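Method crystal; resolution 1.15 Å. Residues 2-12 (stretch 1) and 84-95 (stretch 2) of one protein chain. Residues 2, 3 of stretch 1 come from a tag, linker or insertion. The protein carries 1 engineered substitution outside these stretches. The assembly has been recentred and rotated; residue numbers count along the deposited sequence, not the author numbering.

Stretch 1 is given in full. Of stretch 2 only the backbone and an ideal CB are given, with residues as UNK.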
# COMPACT_ATOMS: atom_id res chain seq x y z
N HIS A 2 -7.37 -14.27 4.53
CA HIS A 2 -6.37 -13.25 4.12
C HIS A 2 -5.39 -13.86 3.13
O HIS A 2 -4.19 -13.87 3.36
CB HIS A 2 -5.64 -12.72 5.34
CG HIS A 2 -6.50 -11.87 6.21
ND1 HIS A 2 -6.85 -12.24 7.50
CD2 HIS A 2 -7.09 -10.68 5.98
CE1 HIS A 2 -7.61 -11.29 8.02
NE2 HIS A 2 -7.78 -10.34 7.12
N MET A 3 -5.90 -14.35 2.01
CA MET A 3 -5.03 -15.00 1.04
C MET A 3 -4.12 -13.97 0.39
O MET A 3 -4.57 -12.92 -0.07
CB MET A 3 -5.87 -15.69 -0.03
CG MET A 3 -5.00 -16.45 -1.00
SD MET A 3 -5.95 -17.30 -2.25
CE MET A 3 -4.65 -18.23 -3.06
N LEU A 4 -2.83 -14.27 0.35
CA LEU A 4 -1.87 -13.40 -0.32
C LEU A 4 -2.17 -13.35 -1.80
O LEU A 4 -2.32 -14.39 -2.45
CB LEU A 4 -0.49 -13.98 -0.09
CG LEU A 4 0.68 -13.09 -0.47
CD1 LEU A 4 0.67 -11.86 0.38
CD2 LEU A 4 1.97 -13.84 -0.29
N ARG A 5 -2.29 -12.14 -2.35
CA ARG A 5 -2.58 -11.99 -3.77
C ARG A 5 -1.87 -10.77 -4.32
O ARG A 5 -1.66 -9.77 -3.63
CB ARG A 5 -4.09 -11.95 -4.04
CG ARG A 5 -4.81 -10.92 -3.25
CD ARG A 5 -6.21 -11.38 -2.91
NE ARG A 5 -6.90 -10.32 -2.18
CZ ARG A 5 -7.07 -10.26 -0.87
NH1 ARG A 5 -6.63 -11.22 -0.07
NH2 ARG A 5 -7.72 -9.23 -0.36
N GLU A 6 -1.52 -10.87 -5.59
CA GLU A 6 -0.82 -9.82 -6.30
C GLU A 6 -1.79 -9.27 -7.33
O GLU A 6 -2.40 -10.04 -8.08
CB GLU A 6 0.40 -10.39 -7.01
CG GLU A 6 1.28 -9.34 -7.67
CD GLU A 6 2.58 -9.89 -8.26
OE1 GLU A 6 2.59 -11.02 -8.75
OE2 GLU A 6 3.60 -9.18 -8.22
N LEU A 7 -2.01 -7.96 -7.29
CA LEU A 7 -2.94 -7.30 -8.20
C LEU A 7 -2.17 -6.31 -9.05
O LEU A 7 -1.34 -5.55 -8.53
CB LEU A 7 -3.99 -6.51 -7.44
CG LEU A 7 -4.88 -7.28 -6.48
CD1 LEU A 7 -6.10 -6.46 -6.09
CD2 LEU A 7 -5.28 -8.65 -6.99
N CYS A 8 -2.46 -6.31 -10.34
CA CYS A 8 -1.91 -5.35 -11.27
C CYS A 8 -3.03 -4.40 -11.64
O CYS A 8 -4.06 -4.82 -12.16
CB CYS A 8 -1.36 -6.04 -12.51
SG CYS A 8 -0.64 -4.93 -13.72
N ILE A 9 -2.85 -3.12 -11.33
CA ILE A 9 -3.90 -2.12 -11.43
C ILE A 9 -3.51 -1.10 -12.48
O ILE A 9 -2.42 -0.54 -12.43
CB ILE A 9 -4.17 -1.48 -10.06
CG1 ILE A 9 -4.69 -2.58 -9.12
CG2 ILE A 9 -5.15 -0.35 -10.18
CD1 ILE A 9 -4.70 -2.17 -7.67
N GLN A 10 -4.40 -0.87 -13.43
CA GLN A 10 -4.13 0.12 -14.45
C GLN A 10 -4.22 1.52 -13.87
O GLN A 10 -5.01 1.78 -12.96
CB GLN A 10 -5.12 -0.03 -15.59
CG GLN A 10 -4.99 -1.37 -16.31
CD GLN A 10 -5.70 -1.41 -17.66
OE1 GLN A 10 -6.02 -0.37 -18.24
NE2 GLN A 10 -5.96 -2.61 -18.15
N LYS A 11 -3.41 2.43 -14.40
CA LYS A 11 -3.48 3.81 -13.98
C LYS A 11 -2.95 4.68 -15.11
O LYS A 11 -2.28 4.19 -16.03
CB LYS A 11 -2.68 4.06 -12.70
CG LYS A 11 -1.18 3.86 -12.83
CD LYS A 11 -0.53 4.02 -11.46
CE LYS A 11 0.98 4.08 -11.53
NZ LYS A 11 1.42 5.29 -12.27
N ALA A 12 -3.23 5.97 -15.04
CA ALA A 12 -2.61 6.88 -15.98
C ALA A 12 -1.12 6.98 -15.63
O ALA A 12 -0.73 6.80 -14.48
CB ALA A 12 -3.28 8.25 -15.93
N UNK A 84 3.17 6.14 -5.93
CA UNK A 84 3.13 7.17 -6.96
C UNK A 84 4.11 6.89 -8.09
O UNK A 84 4.35 7.76 -8.93
CB UNK A 84 3.43 8.54 -6.34
N UNK A 85 4.63 5.68 -8.17
CA UNK A 85 5.57 5.32 -9.21
C UNK A 85 4.95 5.54 -10.57
O UNK A 85 3.76 5.29 -10.79
CB UNK A 85 6.02 3.87 -9.05
N UNK A 86 5.77 5.98 -11.52
CA UNK A 86 5.26 6.15 -12.86
C UNK A 86 4.96 4.79 -13.47
O UNK A 86 5.42 3.73 -13.02
CB UNK A 86 6.25 6.93 -13.72
N UNK A 87 4.18 4.82 -14.54
CA UNK A 87 3.84 3.63 -15.27
C UNK A 87 2.36 3.54 -15.50
O UNK A 87 1.56 4.16 -14.79
CB UNK A 87 4.34 2.39 -14.53
N UNK A 88 1.96 2.79 -16.52
CA UNK A 88 0.54 2.65 -16.80
C UNK A 88 -0.10 1.51 -16.03
O UNK A 88 -1.30 1.26 -16.18
CB UNK A 88 0.32 2.44 -18.30
N UNK A 89 0.65 0.82 -15.20
CA UNK A 89 0.07 -0.07 -14.21
C UNK A 89 0.91 0.06 -12.95
O UNK A 89 2.02 0.61 -12.96
CB UNK A 89 0.02 -1.52 -14.71
N UNK A 90 0.39 -0.45 -11.85
CA UNK A 90 1.12 -0.53 -10.60
C UNK A 90 0.68 -1.83 -9.95
O UNK A 90 -0.50 -2.18 -9.98
CB UNK A 90 0.87 0.68 -9.70
N UNK A 91 1.62 -2.54 -9.35
CA UNK A 91 1.31 -3.84 -8.75
C UNK A 91 1.39 -3.74 -7.24
O UNK A 91 2.28 -3.07 -6.69
CB UNK A 91 2.26 -4.92 -9.26
N UNK A 92 0.46 -4.39 -6.57
CA UNK A 92 0.49 -4.46 -5.12
C UNK A 92 0.39 -5.91 -4.70
O UNK A 92 -0.27 -6.73 -5.36
CB UNK A 92 -0.64 -3.63 -4.50
N UNK A 93 0.98 -6.22 -3.57
CA UNK A 93 0.85 -7.52 -2.92
C UNK A 93 0.10 -7.29 -1.63
O UNK A 93 0.58 -6.54 -0.76
CB UNK A 93 2.21 -8.18 -2.67
N UNK A 94 -1.08 -7.88 -1.51
CA UNK A 94 -1.97 -7.59 -0.41
C UNK A 94 -2.51 -8.87 0.19
O UNK A 94 -2.42 -9.95 -0.40
CB UNK A 94 -3.12 -6.69 -0.87
N UNK A 95 -3.11 -8.73 1.36
CA UNK A 95 -3.94 -9.79 1.91
C UNK A 95 -4.97 -9.23 2.89
O UNK A 95 -4.95 -8.07 3.29
OXT UNK A 95 -5.88 -9.97 3.30
CB UNK A 95 -3.07 -10.84 2.60

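Residues 5-10 and 89-94 run antiparallel, so the backbone fixes the register and the side chains choose only among what each face allows. Position 84 has its CA-to-CB bond pointing away, with nothing of stretch 1 nearby; almost anything fits, and Arg84 is found. Position 85 points sideways, with nothing of stretch 1 near its ideal CB, but its carbonyl matters: O accepts from Lys11 NZ at 2.8 Å. Any residue that keeps this backbone would serve; it is Ser85. Position 86 points away and is equally free; it is Val86.

Position 87 is decided by its backbone. At phi 130°, psi 157° a CB would jam against the preceding carbonyl, so glycine is called for, and Gly87 is found. Its O takes a second hydrogen bond from Lys11 NZ, 2.8 Å away, so the lysine amine is held by main-chain carbonyls.

Position 88 points away overall, though its CB lies 3.9 Å from Lys11 O. Small or polar residues suit this turn into the strand. Asp88 is deposited, and its O accepts from Lys11 N at 3.0 Å.

Position 89 lies on the face of Cys8 and Gln10, its ideal CB 3.6 Å from Cys8 SG. A beta-branched or small residue would fit; Thr89 does, its CG2 4.4 Å from Gln10 CG.

Position 90 turns to the opposite face, with the last methylene of Lys11, CE, alongside. An apolar side chain is natural, and Leu90 lays CB 3.8 Å from Lys11 CE, while its backbone pairs with Ile9 through two hydrogen bonds.

Position 91 returns to the face of Glu6 and Cys8, with carboxylate oxygen Glu6 OE2 4.6 Å from the ideal CB. Threonine, valine or a basic residue could all be argued. Thr91 brings its methyl, not its hydroxyl, to the glutamate: CG2 is 3.3 Å from Glu6 OE2.

Position 92 faces the side of Leu7 and Ile9, which asks for a branched aliphatic. Val92 places CG2 4.0 Å from Leu7 CB and 4.3 Å from Ile9 CD1.

Position 93, beside Glu6, has Leu4 CD1 within reach, favouring a longer apolar chain. Leu93 meets it, CG to Leu4 CD1 at 3.8 Å.

Position 94 lies beside the Arg5 chain; valine or isoleucine would suit. Val94 sets CG2 over one face of the guanidinium and 3.9 Å from Arg5 CG.

Position 95 points sideways, its ideal CB 3.3 Å from O of the tag residue His2; the backbone is close here, but a range of side chains that turn away from it could be accommodated. Cys95 is deposited, and its terminal OXT makes a long salt bridge with Arg5 NH1, 3.7 Å.

Stretch 2, residues 84-95: RSVGDTLTVLVC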
# COMPACT_ATOMS: atom_id res chain seq x y z
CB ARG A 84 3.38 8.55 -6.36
CG ARG A 84 2.27 8.92 -5.38
CD ARG A 84 2.66 10.06 -4.47
NE ARG A 84 2.91 11.31 -5.18
CZ ARG A 84 2.01 12.27 -5.38
NH1 ARG A 84 2.37 13.38 -6.03
NH2 ARG A 84 0.76 12.14 -4.95
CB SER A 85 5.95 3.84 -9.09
OG SER A 85 6.60 3.54 -7.88
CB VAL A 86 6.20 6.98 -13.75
CG1 VAL A 86 6.47 8.34 -13.12
CG2 VAL A 86 7.47 6.24 -14.01
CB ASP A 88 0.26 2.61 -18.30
CG ASP A 88 0.95 1.50 -19.01
OD1 ASP A 88 1.24 0.46 -18.39
OD2 ASP A 88 1.21 1.66 -20.22
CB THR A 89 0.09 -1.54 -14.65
OG1 THR A 89 1.45 -1.96 -14.80
CG2 THR A 89 -0.66 -1.75 -15.96
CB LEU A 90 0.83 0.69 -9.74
CG LEU A 90 1.62 0.75 -8.44
CD1 LEU A 90 2.05 2.17 -8.14
CD2 LEU A 90 0.79 0.18 -7.29
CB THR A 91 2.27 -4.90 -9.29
OG1 THR A 91 2.07 -5.04 -10.70
CG2 THR A 91 2.09 -6.23 -8.61
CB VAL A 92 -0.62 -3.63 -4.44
CG1 VAL A 92 -0.40 -2.14 -4.70
CG2 VAL A 92 -2.00 -4.07 -4.91
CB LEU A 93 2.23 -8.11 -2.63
CG LEU A 93 2.26 -9.56 -2.15
CD1 LEU A 93 1.81 -10.50 -3.27
CD2 LEU A 93 3.63 -9.95 -1.65
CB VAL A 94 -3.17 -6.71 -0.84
CG1 VAL A 94 -2.70 -5.39 -1.34
CG2 VAL A 94 -4.01 -7.39 -1.91
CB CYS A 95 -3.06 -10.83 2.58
SG CYS A 95 -2.31 -10.20 4.05
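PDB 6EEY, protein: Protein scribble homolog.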